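Local coordinates for activator of Hsp90 ATPase homologue 1/2-like C-terminal domain-containing protein (Rhodobacter sphaeroides, PDB 3PU2) that is of unknown function but belongs to the AHA1 family, whose Bet v 1-like domain is consistent with binding a protein partner or a small hydrophobic ligand, at residues M49-F54 with L61-W66; T104-Q109 with M121-A126. One frame throughout, in Å; residues are numbered along the deposited sequence.

In the fold
After strands 6-7 and 14-21 and helix 25-33, the chain reaches contact 1, where strand 61-67 turns back on strand 49-54 and closes a six-residue loop between the paired segments. Strand 73-84 then pairs with 61-67, and 88-93 with 73-84, and contact 2 follows as a second hairpin, 104-109 with 121-126, before the chain ends in helices 130-135 and 139-156. The two hairpins are in series, neither nested nor crossed. They belong to one antiparallel sheet, with their centres about 18 Å apart: contact 1 fastens an outermost strand, 49-54, whereas contact 2 lies inside the sheet, joining strand 104-113, beside 88-93, to 116-124, beside 14-21.

Contact 1: residues M49-F54 with L61-W66; sequences MTECVF and LIRQVW
The carbonyl oxygen of V65 accepts two backbone N-H groups at once, T50 N at 2.8 Å and E51 N at 3.3 Å. Two residues facing one is the mark of a classic beta bulge, and the register of this antiparallel hairpin shifts by one between M49 and E51. E51 with V65 and V53 with R63 then pair as hydrogen-bonded residues: V53 N reaches R63 O at 2.8 Å in a nearly straight bond (179°).

On one face of the sheet, selenomethionine M49 runs alongside the W66 indole. Its CG lies 4.3 Å from the centroid of the five-membered ring, off-centre; its SE lies obliquely to the same ring, a Met-aromatic contact, and the bend at chi3 (-86°) brings CE against the indole as well. Farther along, I62 CG1 sits over the F54 ring face, 4.1 Å from its centroid. The other face carries E51, V65, V53 and R63; here E51 OE2 touches R63 CG at 3.5 Å, while E51 OE1 and R63 NE, 4.5 Å apart, are too distant for a salt bridge, although the opposite charges may still attract.

W66 NE1 donates to L42 O. Strand 73-84 pairs with the far side of 61-67, which leaves 49-54 at one edge of the sheet, while F54 touches L89 of strand 88-93.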
HETATM    1  N   MSE A  49      -7.257  -4.605 -10.492  1.00 39.24           N
HETATM    2  CA  MSE A  49      -6.405  -5.658  -9.951  1.00 30.60           C
HETATM    3  C   MSE A  49      -6.989  -6.990 -10.383  1.00 40.68           C
HETATM    4  O   MSE A  49      -8.119  -7.313 -10.039  1.00 60.95           O
HETATM    5  CB  MSE A  49      -6.335  -5.572  -8.430  1.00 41.41           C
HETATM    6  CG  MSE A  49      -5.193  -6.382  -7.833  1.00 44.19           C
HETATM    7 SE   MSE A  49      -5.062  -6.204  -5.926  0.64 57.96          SE
HETATM    8  CE  MSE A  49      -3.976  -4.617  -5.903  1.00 47.58           C
ATOM      9  N   THR A  50      -6.218  -7.753 -11.152  1.00 35.15           N
ATOM     10  CA  THR A  50      -6.691  -9.030 -11.655  1.00 40.96           C
ATOM     11  C   THR A  50      -6.199 -10.242 -10.877  1.00 44.00           C
ATOM     12  O   THR A  50      -6.815 -11.302 -10.950  1.00 49.61           O
ATOM     13  CB  THR A  50      -6.363  -9.198 -13.156  1.00 41.19           C
ATOM     14  OG1 THR A  50      -5.030  -8.762 -13.411  1.00 42.31           O
ATOM     15  CG2 THR A  50      -7.312  -8.371 -14.002  1.00 43.67           C
ATOM     16  N   GLU A  51      -5.097 -10.102 -10.143  1.00 50.72           N
ATOM     17  CA  GLU A  51      -4.593 -11.211  -9.319  1.00 48.23           C
ATOM     18  C   GLU A  51      -4.153 -10.671  -7.972  1.00 40.22           C
ATOM     19  O   GLU A  51      -3.425  -9.678  -7.890  1.00 34.86           O
ATOM     20  CB  GLU A  51      -3.409 -11.935  -9.959  1.00 52.39           C
ATOM     21  CG  GLU A  51      -3.179 -13.325  -9.345  1.00 72.15           C
ATOM     22  CD  GLU A  51      -1.846 -13.956  -9.739  1.00 86.06           C
ATOM     23  OE1 GLU A  51      -1.431 -13.808 -10.915  1.00 85.16           O
ATOM     24  OE2 GLU A  51      -1.221 -14.610  -8.869  1.00 87.82           O
ATOM     25  N   CYS A  52      -4.592 -11.321  -6.906  1.00 40.59           N
ATOM     26  CA  CYS A  52      -4.222 -10.834  -5.603  1.00 34.34           C
ATOM     27  C   CYS A  52      -4.046 -11.899  -4.537  1.00 49.69           C
ATOM     28  O   CYS A  52      -5.008 -12.441  -3.994  1.00 66.14           O
ATOM     29  CB  CYS A  52      -5.238  -9.800  -5.118  1.00 38.02           C
ATOM     30  SG  CYS A  52      -4.661  -8.915  -3.649  1.00 44.13           S
ATOM     31  N   VAL A  53      -2.788 -12.178  -4.245  1.00 40.22           N
ATOM     32  CA  VAL A  53      -2.418 -13.133  -3.227  1.00 44.17           C
ATOM     33  C   VAL A  53      -1.784 -12.317  -2.109  1.00 46.31           C
ATOM     34  O   VAL A  53      -0.830 -11.576  -2.331  1.00 47.72           O
ATOM     35  CB  VAL A  53      -1.391 -14.155  -3.773  1.00 42.10           C
ATOM     36  CG1 VAL A  53      -0.940 -15.108  -2.658  1.00 44.14           C
ATOM     37  CG2 VAL A  53      -2.008 -14.915  -4.943  1.00 33.44           C
ATOM     38  N   PHE A  54      -2.339 -12.439  -0.913  1.00 36.94           N
ATOM     39  CA  PHE A  54      -1.823 -11.725   0.247  1.00 38.35           C
ATOM     40  C   PHE A  54      -2.046 -12.644   1.447  1.00 50.85           C
ATOM     41  O   PHE A  54      -3.157 -13.140   1.685  1.00 51.72           O
ATOM     42  CB  PHE A  54      -2.576 -10.407   0.431  1.00 47.87           C
ATOM     43  CG  PHE A  54      -1.779  -9.327   1.115  1.00 56.46           C
ATOM     44  CD1 PHE A  54      -1.086  -8.381   0.377  1.00 51.83           C
ATOM     45  CD2 PHE A  54      -1.761  -9.228   2.498  1.00 68.08           C
ATOM     46  CE1 PHE A  54      -0.392  -7.344   1.011  1.00 44.10           C
ATOM     47  CE2 PHE A  54      -1.069  -8.196   3.136  1.00 60.98           C
ATOM     48  CZ  PHE A  54      -0.386  -7.254   2.389  1.00 46.36           C
ATOM     49  N   LEU A  61       3.293 -14.842   1.378  1.00 49.78           N
ATOM     50  CA  LEU A  61       3.542 -14.445   0.006  1.00 45.60           C
ATOM     51  C   LEU A  61       2.614 -13.303  -0.381  1.00 37.90           C
ATOM     52  O   LEU A  61       1.474 -13.232   0.066  1.00 41.21           O
ATOM     53  CB  LEU A  61       3.324 -15.628  -0.949  1.00 50.53           C
ATOM     54  CG  LEU A  61       3.421 -15.347  -2.458  1.00 58.32           C
ATOM     55  CD1 LEU A  61       4.664 -14.519  -2.777  1.00 63.83           C
ATOM     56  CD2 LEU A  61       3.448 -16.665  -3.225  1.00 55.86           C
ATOM     57  N   ILE A  62       3.138 -12.403  -1.198  1.00 36.90           N
ATOM     58  CA  ILE A  62       2.397 -11.265  -1.705  1.00 38.32           C
ATOM     59  C   ILE A  62       2.611 -11.288  -3.206  1.00 40.27           C
ATOM     60  O   ILE A  62       3.749 -11.240  -3.675  1.00 37.17           O
ATOM     61  CB  ILE A  62       2.945  -9.926  -1.162  1.00 33.71           C
ATOM     62  CG1 ILE A  62       2.448  -9.681   0.258  1.00 45.77           C
ATOM     63  CG2 ILE A  62       2.504  -8.787  -2.058  1.00 34.63           C
ATOM     64  CD1 ILE A  62       3.047  -8.439   0.875  1.00 52.30           C
ATOM     65  N   ARG A  63       1.519 -11.372  -3.954  1.00 23.79           N
ATOM     66  CA  ARG A  63       1.595 -11.382  -5.409  1.00 31.89           C
ATOM     67  C   ARG A  63       0.432 -10.549  -5.938  1.00 38.85           C
ATOM     68  O   ARG A  63      -0.721 -10.860  -5.655  1.00 42.98           O
ATOM     69  CB  ARG A  63       1.523 -12.828  -5.921  1.00 35.06           C
ATOM     70  CG  ARG A  63       1.516 -12.987  -7.437  1.00 40.60           C
ATOM     71  CD  ARG A  63       2.609 -12.161  -8.099  1.00 56.51           C
ATOM     72  NE  ARG A  63       2.577 -12.280  -9.560  1.00 62.80           N
ATOM     73  CZ  ARG A  63       3.323 -11.554 -10.393  1.00 66.67           C
ATOM     74  NH1 ARG A  63       4.169 -10.644  -9.921  1.00 68.32           N
ATOM     75  NH2 ARG A  63       3.225 -11.743 -11.702  1.00 66.61           N
ATOM     76  N   GLN A  64       0.735  -9.482  -6.678  1.00 38.25           N
ATOM     77  CA  GLN A  64      -0.302  -8.597  -7.225  1.00 30.14           C
ATOM     78  C   GLN A  64      -0.101  -8.320  -8.708  1.00 35.17           C
ATOM     79  O   GLN A  64       1.028  -8.103  -9.165  1.00 41.11           O
ATOM     80  CB  GLN A  64      -0.322  -7.273  -6.451  1.00 30.31           C
ATOM     81  CG  GLN A  64      -0.525  -7.485  -4.954  1.00 34.33           C
ATOM     82  CD  GLN A  64      -0.539  -6.199  -4.133  1.00 36.60           C
ATOM     83  OE1 GLN A  64       0.436  -5.451  -4.106  1.00 48.22           O
ATOM     84  NE2 GLN A  64      -1.644  -5.956  -3.444  1.00 44.15           N
ATOM     85  N   VAL A  65      -1.199  -8.343  -9.458  1.00 28.36           N
ATOM     86  CA  VAL A  65      -1.141  -8.074 -10.891  1.00 14.16           C
ATOM     87  C   VAL A  65      -2.276  -7.193 -11.368  1.00 22.83           C
ATOM     88  O   VAL A  65      -3.445  -7.463 -11.132  1.00 41.77           O
ATOM     89  CB  VAL A  65      -1.178  -9.383 -11.758  1.00 20.77           C
ATOM     90  CG1 VAL A  65      -1.060  -9.035 -13.269  1.00 10.56           C
ATOM     91  CG2 VAL A  65      -0.027 -10.335 -11.337  1.00 13.07           C
ATOM     92  N   TRP A  66      -1.913  -6.132 -12.063  1.00 35.62           N
ATOM     93  CA  TRP A  66      -2.898  -5.224 -12.615  1.00 20.97           C
ATOM     94  C   TRP A  66      -2.846  -5.376 -14.136  1.00 31.17           C
ATOM     95  O   TRP A  66      -1.768  -5.522 -14.737  1.00 34.39           O
ATOM     96  CB  TRP A  66      -2.560  -3.790 -12.206  1.00 19.29           C
ATOM     97  CG  TRP A  66      -2.639  -3.567 -10.738  1.00 29.89           C
ATOM     98  CD1 TRP A  66      -3.741  -3.180 -10.017  1.00 36.19           C
ATOM     99  CD2 TRP A  66      -1.572  -3.686  -9.798  1.00 35.61           C
ATOM    100  NE1 TRP A  66      -3.417  -3.043  -8.687  1.00 18.56           N
ATOM    101  CE2 TRP A  66      -2.091  -3.348  -8.527  1.00 32.59           C
ATOM    102  CE3 TRP A  66      -0.220  -4.042  -9.904  1.00 40.66           C
ATOM    103  CZ2 TRP A  66      -1.305  -3.355  -7.376  1.00 36.24           C
ATOM    104  CZ3 TRP A  66       0.552  -4.045  -8.768  1.00 38.08           C
ATOM    105  CH2 TRP A  66       0.010  -3.702  -7.516  1.00 29.19           C
TER

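Contact 2: residues T104-Q109 with M121-A126; sequences TLVTLQ and MAVDYA
L108 and selenomethionine M121 run alongside each other in the same direction, joined through one branch of the leucine: L108 CD2 is 3.8 Å from M121 CG and as close to its selenium. The two side chains start differently. M121 CG is anti to its backbone N (chi1 172°), whereas L108 CG is anti to its own carbonyl carbon (chi1 -53°). L108 CD2 lies against the CB-CG-SE run of M121. Next along the same face, V106 and V123 meet more loosely, CG2 to CG2 at 4.3 Å.

Beyond V123, T104 adds its CB and methyl. Its side chain crosses that of V123 obliquely, CB to CG1 at 3.9 Å, and its methyl CG2 meets the Y125 ring at CD1 and CE1. Threonine and tyrosine extend in a common direction, although Y125 has already left the strand.

This matches the helix-grip fold of the Bet v 1-like clan, in which a long C-terminal helix packs on an antiparallel sheet; here M121 touches Y147 of helix 139-156, and Y125 packs on M139 of the same helix and on R131 and V134 of helix 130-135.

Turned to the other face are L105, D124, T107 and A122, the residues of the hydrogen-bonded pairs. L105 and D124 exchange two backbone bonds, D124 N to L105 O being 2.8 Å. T107 and A122 repeat the pattern, with T107 N to A122 O at 2.7 Å and A122 N to T107 O more bent, at 151°. The carboxylate of D124 finds its charge partner one strand farther on, where OD1 forms a salt bridge with NH1 of R14 in strand 14-21.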
ATOM      1  N   THR A 104      12.106  -3.060  -2.333  1.00 33.98           N
ATOM      2  CA  THR A 104      11.781  -2.067  -1.309  1.00 29.93           C
ATOM      3  C   THR A 104      11.137  -2.686  -0.071  1.00 35.70           C
ATOM      4  O   THR A 104      10.511  -3.758  -0.143  1.00 37.75           O
ATOM      5  CB  THR A 104      10.805  -0.980  -1.854  1.00 44.07           C
ATOM      6  OG1 THR A 104       9.560  -1.583  -2.222  1.00 53.94           O
ATOM      7  CG2 THR A 104      11.392  -0.289  -3.077  1.00 56.22           C
ATOM      8  N   LEU A 105      11.280  -2.014   1.067  1.00 43.66           N
ATOM      9  CA  LEU A 105      10.671  -2.513   2.303  1.00 42.07           C
ATOM     10  C   LEU A 105       9.597  -1.524   2.736  1.00 42.92           C
ATOM     11  O   LEU A 105       9.885  -0.351   2.991  1.00 42.76           O
ATOM     12  CB  LEU A 105      11.706  -2.652   3.410  1.00 51.01           C
ATOM     13  CG  LEU A 105      11.208  -3.452   4.613  1.00 62.49           C
ATOM     14  CD1 LEU A 105      11.485  -4.934   4.387  1.00 60.63           C
ATOM     15  CD2 LEU A 105      11.912  -2.970   5.871  1.00 63.11           C
ATOM     16  N   VAL A 106       8.368  -2.021   2.835  1.00 33.88           N
ATOM     17  CA  VAL A 106       7.212  -1.212   3.178  1.00 33.26           C
ATOM     18  C   VAL A 106       6.687  -1.450   4.574  1.00 39.32           C
ATOM     19  O   VAL A 106       6.403  -2.580   4.950  1.00 45.42           O
ATOM     20  CB  VAL A 106       6.085  -1.503   2.203  1.00 36.25           C
ATOM     21  CG1 VAL A 106       4.936  -0.583   2.464  1.00 19.08           C
ATOM     22  CG2 VAL A 106       6.590  -1.355   0.781  1.00 39.69           C
ATOM     23  N   THR A 107       6.513  -0.372   5.326  1.00 53.54           N
ATOM     24  CA  THR A 107       6.045  -0.463   6.706  1.00 60.05           C
ATOM     25  C   THR A 107       4.702   0.230   6.922  1.00 55.05           C
ATOM     26  O   THR A 107       4.552   1.413   6.646  1.00 66.09           O
ATOM     27  CB  THR A 107       7.088   0.177   7.652  1.00 68.69           C
ATOM     28  OG1 THR A 107       8.403  -0.251   7.267  1.00 64.81           O
ATOM     29  CG2 THR A 107       6.825  -0.216   9.103  1.00 64.69           C
ATOM     30  N   LEU A 108       3.728  -0.515   7.421  1.00 43.92           N
ATOM     31  CA  LEU A 108       2.410   0.037   7.686  1.00 48.09           C
ATOM     32  C   LEU A 108       2.134  -0.012   9.175  1.00 58.37           C
ATOM     33  O   LEU A 108       2.186  -1.070   9.803  1.00 58.37           O
ATOM     34  CB  LEU A 108       1.317  -0.764   6.968  1.00 34.13           C
ATOM     35  CG  LEU A 108       1.477  -0.974   5.461  1.00 40.38           C
ATOM     36  CD1 LEU A 108       0.526  -2.069   5.030  1.00 54.18           C
ATOM     37  CD2 LEU A 108       1.223   0.316   4.685  1.00 38.96           C
ATOM     38  N   GLN A 109       1.820   1.140   9.734  1.00 70.17           N
ATOM     39  CA  GLN A 109       1.521   1.234  11.151  1.00 81.13           C
ATOM     40  C   GLN A 109       0.117   1.826  11.297  1.00 78.36           C
ATOM     41  O   GLN A 109      -0.178   2.886  10.738  1.00 76.23           O
ATOM     42  CB  GLN A 109       2.549   2.149  11.820  1.00 90.06           C
ATOM     43  CG  GLN A 109       2.906   1.807  13.258  1.00 96.04           C
ATOM     44  CD  GLN A 109       4.360   1.380  13.392  1.00105.35           C
ATOM     45  OE1 GLN A 109       5.244   1.918  12.719  1.00 96.36           O
ATOM     46  NE2 GLN A 109       4.617   0.416  14.269  1.00116.14           N
HETATM   47  N   MSE A 121       2.569   5.037   6.678  1.00 48.33           N
HETATM   48  CA  MSE A 121       3.267   4.165   5.756  1.00 40.94           C
HETATM   49  C   MSE A 121       4.645   4.699   5.409  1.00 53.17           C
HETATM   50  O   MSE A 121       4.823   5.897   5.206  1.00 63.97           O
HETATM   51  CB  MSE A 121       2.441   4.000   4.483  1.00 50.37           C
HETATM   52  CG  MSE A 121       3.184   3.258   3.383  1.00 67.06           C
HETATM   53 SE   MSE A 121       2.082   2.749   1.895  0.78102.94          SE
HETATM   54  CE  MSE A 121       3.207   3.419   0.482  1.00 64.84           C
ATOM     55  N   ALA A 122       5.619   3.797   5.340  1.00 49.23           N
ATOM     56  CA  ALA A 122       6.994   4.155   5.009  1.00 42.15           C
ATOM     57  C   ALA A 122       7.569   3.140   4.028  1.00 44.72           C
ATOM     58  O   ALA A 122       7.299   1.929   4.123  1.00 42.06           O
ATOM     59  CB  ALA A 122       7.837   4.178   6.250  1.00 48.93           C
ATOM     60  N   VAL A 123       8.373   3.635   3.093  1.00 48.84           N
ATOM     61  CA  VAL A 123       8.981   2.778   2.095  1.00 54.58           C
ATOM     62  C   VAL A 123      10.470   3.069   2.086  1.00 54.70           C
ATOM     63  O   VAL A 123      10.875   4.199   1.818  1.00 53.49           O
ATOM     64  CB  VAL A 123       8.385   3.057   0.688  1.00 42.31           C
ATOM     65  CG1 VAL A 123       8.941   2.080  -0.324  1.00 44.92           C
ATOM     66  CG2 VAL A 123       6.887   2.940   0.737  1.00 36.78           C
ATOM     67  N   ASP A 124      11.281   2.064   2.416  1.00 49.33           N
ATOM     68  CA  ASP A 124      12.726   2.242   2.410  1.00 42.23           C
ATOM     69  C   ASP A 124      13.205   1.723   1.069  1.00 34.31           C
ATOM     70  O   ASP A 124      12.877   0.601   0.684  1.00 34.28           O
ATOM     71  CB  ASP A 124      13.398   1.442   3.531  1.00 55.80           C
ATOM     72  CG  ASP A 124      13.133   2.016   4.908  1.00 78.06           C
ATOM     73  OD1 ASP A 124      13.334   3.241   5.096  1.00 89.54           O
ATOM     74  OD2 ASP A 124      12.738   1.233   5.804  1.00 77.94           O
ATOM     75  N   TYR A 125      13.979   2.540   0.368  1.00 34.20           N
ATOM     76  CA  TYR A 125      14.512   2.200  -0.947  1.00 42.15           C
ATOM     77  C   TYR A 125      15.966   1.735  -0.910  1.00 58.46           C
ATOM     78  O   TYR A 125      16.674   1.948   0.077  1.00 70.35           O
ATOM     79  CB  TYR A 125      14.348   3.410  -1.875  1.00 45.20           C
ATOM     80  CG  TYR A 125      12.894   3.715  -2.168  1.00 47.39           C
ATOM     81  CD1 TYR A 125      12.198   3.016  -3.165  1.00 41.46           C
ATOM     82  CD2 TYR A 125      12.184   4.636  -1.401  1.00 42.05           C
ATOM     83  CE1 TYR A 125      10.835   3.220  -3.380  1.00 40.05           C
ATOM     84  CE2 TYR A 125      10.813   4.843  -1.611  1.00 37.48           C
ATOM     85  CZ  TYR A 125      10.157   4.124  -2.597  1.00 40.99           C
ATOM     86  OH  TYR A 125       8.810   4.251  -2.754  1.00 54.31           O
ATOM     87  N   ALA A 126      16.401   1.096  -1.992  1.00 54.12           N
ATOM     88  CA  ALA A 126      17.762   0.565  -2.100  1.00 49.55           C
ATOM     89  C   ALA A 126      18.813   1.643  -1.980  1.00 57.54           C
ATOM     90  O   ALA A 126      19.633   1.635  -1.068  1.00 75.47           O
ATOM     91  CB  ALA A 126      17.939  -0.154  -3.421  1.00 40.38           C
TER